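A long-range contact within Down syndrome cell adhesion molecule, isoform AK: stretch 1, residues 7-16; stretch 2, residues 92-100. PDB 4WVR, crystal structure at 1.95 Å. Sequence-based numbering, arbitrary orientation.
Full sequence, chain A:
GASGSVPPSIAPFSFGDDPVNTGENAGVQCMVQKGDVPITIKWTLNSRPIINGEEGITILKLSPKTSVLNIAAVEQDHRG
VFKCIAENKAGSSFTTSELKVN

Stretch 1 (7-16) PPSIAPFSFG
Stretch 2, residues 92-100: SSFTTSELK

Water does most of the bonding between these two parallel segments: a single direct hydrogen bond, Phe15 N to Ser97 OG (3.2 Å, N-H...O angle 155°), joins them, while four ordered waters add bridges between Ile10 and Ser14 on one side and Ser93 to Ser97 on the other. Touching residues are at least 82 positions apart in sequence, yet the segments run in the same direction, their end-to-end vectors 1° apart. Residues 92-99 form an extended strand (phi -89 to -162°, psi 125 to 170°). Residues 7-14 are also extended, without forming a regular strand; Phe15 then turns at -77/-15 and Gly16 follows at 125/173, where a CB would jam against the preceding carbonyl oxygen. Register is set by CA-CA distances: Pro8 to Ser93 6.0 Å, Pro12 to Thr95 6.1 Å, Ser14 to Ser97 5.3 Å and Phe15 to Leu99 6.1 Å. No backbone-to-backbone hydrogen bond crosses between the stretches; the four waters link them instead.

Strand alternation points Ser93, Thr95 and Ser97 toward stretch 1, all chi1 t (-172°, -165°, -176°), while Ser92, Phe94, Thr96 and Glu98 point away. Water 1 accepts from Ile10 N (2.9 Å) and bonds Ser93 OG (2.6 Å). Water 2 donates to Ile10 O (2.8 Å) and Thr95 OG1 (2.9 Å). Water 3 accepts from Phe13 N (3.0 Å) and Thr95 OG1 (2.6 Å) and donates to Thr96 O (2.7 Å). Water 4 lies 2.8 Å from Ser97 OG and makes a weak bond to Ser14 OG (3.2 Å).

Van der Waals contacts fill in beside this polar line. The carbonyl oxygen Pro8 O sits 3.1 Å from Ser93 CB. Ile10 (m, t; -47°, 170°) points toward the strand, placing CD1 3.5 Å from Ser93 O and 3.7 Å from Phe94 CA, and CG2 3.6 Å from Thr95 CG2. Thr95 CG2 also meets Phe13 CE2 at 3.4 Å. The CA-CB bond of Phe13 points sideways, but chi1 p (50°) with chi2 70° brings the ring nearer the strand; Ser97 CB lies at the ring edge, 3.8 Å from Phe13 CD1.

Phe15 (chi1 m, -66°; chi2 -80°) points toward the strand. Leu99 (t, p; 178°, 62°) sets CB over one ring face, 4.2 Å from the Phe15 ring centroid and 23° off the normal, a CH-pi contact; its CD1 packs 3.8 Å from Phe15 CB. Ser14 (chi1 t, 178°) secures the turn within stretch 1, its OG accepting from Gly16 N (2.9 Å, 142°). Altogether 608 Å² is buried, summed over both sides.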

# COMPACT_ATOMS: atom_id res chain seq x y z
N PRO A 7 23.22 1.14 2.09
CA PRO A 7 22.22 0.80 3.11
C PRO A 7 20.81 1.16 2.66
O PRO A 7 20.64 2.03 1.81
CB PRO A 7 22.66 1.64 4.31
CG PRO A 7 23.26 2.85 3.69
CD PRO A 7 23.91 2.40 2.41
N PRO A 8 19.79 0.49 3.23
CA PRO A 8 18.40 0.73 2.80
C PRO A 8 17.89 2.11 3.19
O PRO A 8 18.19 2.57 4.29
CB PRO A 8 17.61 -0.37 3.54
CG PRO A 8 18.64 -1.35 4.03
CD PRO A 8 19.87 -0.55 4.26
N SER A 9 17.15 2.75 2.30
CA SER A 9 16.42 3.97 2.63
C SER A 9 14.95 3.74 2.30
O SER A 9 14.63 3.09 1.31
CB SER A 9 16.97 5.18 1.88
OG SER A 9 16.66 5.11 0.50
N ILE A 10 14.06 4.28 3.13
CA ILE A 10 12.64 3.97 3.03
C ILE A 10 11.78 5.21 2.81
O ILE A 10 11.92 6.20 3.52
CB ILE A 10 12.14 3.26 4.30
CG1 ILE A 10 13.10 2.14 4.71
CG2 ILE A 10 10.71 2.74 4.11
CD1 ILE A 10 12.81 1.56 6.07
N ALA A 11 10.88 5.13 1.83
CA ALA A 11 9.87 6.17 1.67
C ALA A 11 8.93 6.16 2.86
O ALA A 11 8.46 5.10 3.28
CB ALA A 11 9.10 5.98 0.37
N PRO A 12 8.64 7.34 3.42
CA PRO A 12 7.72 7.41 4.56
C PRO A 12 6.31 6.98 4.16
O PRO A 12 5.94 7.09 2.99
CB PRO A 12 7.76 8.89 4.95
CG PRO A 12 8.22 9.61 3.73
CD PRO A 12 9.16 8.67 3.04
N PHE A 13 5.56 6.47 5.12
CA PHE A 13 4.16 6.12 4.89
C PHE A 13 3.30 6.64 6.02
O PHE A 13 3.81 7.08 7.05
CB PHE A 13 3.99 4.60 4.73
CG PHE A 13 4.64 3.78 5.82
CD1 PHE A 13 4.13 3.77 7.11
CD2 PHE A 13 5.75 2.99 5.55
CE1 PHE A 13 4.72 3.01 8.11
CE2 PHE A 13 6.34 2.22 6.54
CZ PHE A 13 5.83 2.23 7.82
N SER A 14 1.98 6.60 5.84
CA SER A 14 1.08 7.07 6.89
C SER A 14 -0.29 6.40 6.80
O SER A 14 -0.81 6.18 5.71
CB SER A 14 0.92 8.59 6.81
OG SER A 14 -0.00 9.06 7.78
N PHE A 15 -0.87 6.09 7.95
CA PHE A 15 -2.25 5.62 8.01
C PHE A 15 -3.20 6.80 7.84
O PHE A 15 -4.39 6.61 7.58
CB PHE A 15 -2.54 4.90 9.33
CG PHE A 15 -1.77 3.61 9.49
CD1 PHE A 15 -2.21 2.45 8.87
CD2 PHE A 15 -0.62 3.57 10.26
CE1 PHE A 15 -1.50 1.26 9.02
CE2 PHE A 15 0.08 2.39 10.41
CZ PHE A 15 -0.36 1.23 9.79
N GLY A 16 -2.68 8.01 7.98
CA GLY A 16 -3.46 9.21 7.74
C GLY A 16 -3.49 10.19 8.89
O GLY A 16 -3.00 9.92 9.99
N SER A 92 21.08 -0.57 8.27
CA SER A 92 19.65 -0.66 8.51
C SER A 92 18.99 0.71 8.52
O SER A 92 19.67 1.73 8.61
CB SER A 92 19.36 -1.38 9.83
OG SER A 92 19.84 -0.63 10.93
N SER A 93 17.67 0.72 8.44
CA SER A 93 16.90 1.95 8.48
C SER A 93 15.45 1.64 8.82
O SER A 93 15.00 0.50 8.64
CB SER A 93 16.99 2.70 7.15
OG SER A 93 16.40 3.98 7.24
N PHE A 94 14.72 2.63 9.32
CA PHE A 94 13.31 2.42 9.64
C PHE A 94 12.49 3.69 9.46
O PHE A 94 13.03 4.79 9.40
CB PHE A 94 13.16 1.91 11.08
CG PHE A 94 13.46 2.94 12.13
CD1 PHE A 94 14.76 3.18 12.53
CD2 PHE A 94 12.44 3.66 12.72
CE1 PHE A 94 15.04 4.13 13.50
CE2 PHE A 94 12.71 4.61 13.69
CZ PHE A 94 14.01 4.84 14.08
N THR A 95 11.18 3.51 9.35
CA THR A 95 10.26 4.62 9.29
C THR A 95 8.97 4.17 9.97
O THR A 95 8.69 2.97 10.03
CB THR A 95 10.00 5.09 7.84
OG1 THR A 95 9.37 6.38 7.85
CG2 THR A 95 9.12 4.10 7.09
N THR A 96 8.21 5.11 10.51
CA THR A 96 7.06 4.75 11.33
C THR A 96 5.80 5.51 10.96
O THR A 96 5.83 6.47 10.19
CB THR A 96 7.33 5.00 12.83
OG1 THR A 96 7.47 6.41 13.05
CG2 THR A 96 8.60 4.29 13.29
N SER A 97 4.68 5.06 11.52
CA SER A 97 3.43 5.81 11.46
C SER A 97 2.53 5.36 12.60
O SER A 97 2.39 4.16 12.85
CB SER A 97 2.73 5.61 10.12
OG SER A 97 1.56 6.41 10.04
N GLU A 98 1.94 6.31 13.30
CA GLU A 98 1.06 5.95 14.40
C GLU A 98 -0.36 5.76 13.91
O GLU A 98 -0.93 6.64 13.26
CB GLU A 98 1.10 7.01 15.50
CG GLU A 98 0.28 6.61 16.72
CD GLU A 98 0.22 7.70 17.77
OE1 GLU A 98 0.74 8.81 17.51
OE2 GLU A 98 -0.35 7.45 18.85
N LEU A 99 -0.93 4.60 14.22
CA LEU A 99 -2.33 4.34 13.94
C LEU A 99 -3.19 4.72 15.14
O LEU A 99 -2.95 4.24 16.25
CB LEU A 99 -2.55 2.87 13.57
CG LEU A 99 -4.00 2.48 13.29
CD1 LEU A 99 -4.54 3.25 12.10
CD2 LEU A 99 -4.13 0.98 13.07
N LYS A 100 -4.17 5.58 14.92
CA LYS A 100 -5.09 5.98 15.98
C LYS A 100 -6.49 5.45 15.70
O LYS A 100 -6.97 5.51 14.58
CB LYS A 100 -5.10 7.50 16.13
CG LYS A 100 -3.79 8.06 16.66
CD LYS A 100 -3.85 9.57 16.82
CE LYS A 100 -2.54 10.10 17.40
NZ LYS A 100 -2.53 11.59 17.48
O HOH W 1 14.93 5.42 5.60
O HOH W 2 11.25 7.40 5.91
O HOH W 3 6.86 7.17 7.74
O HOH W 4 2.34 9.09 10.03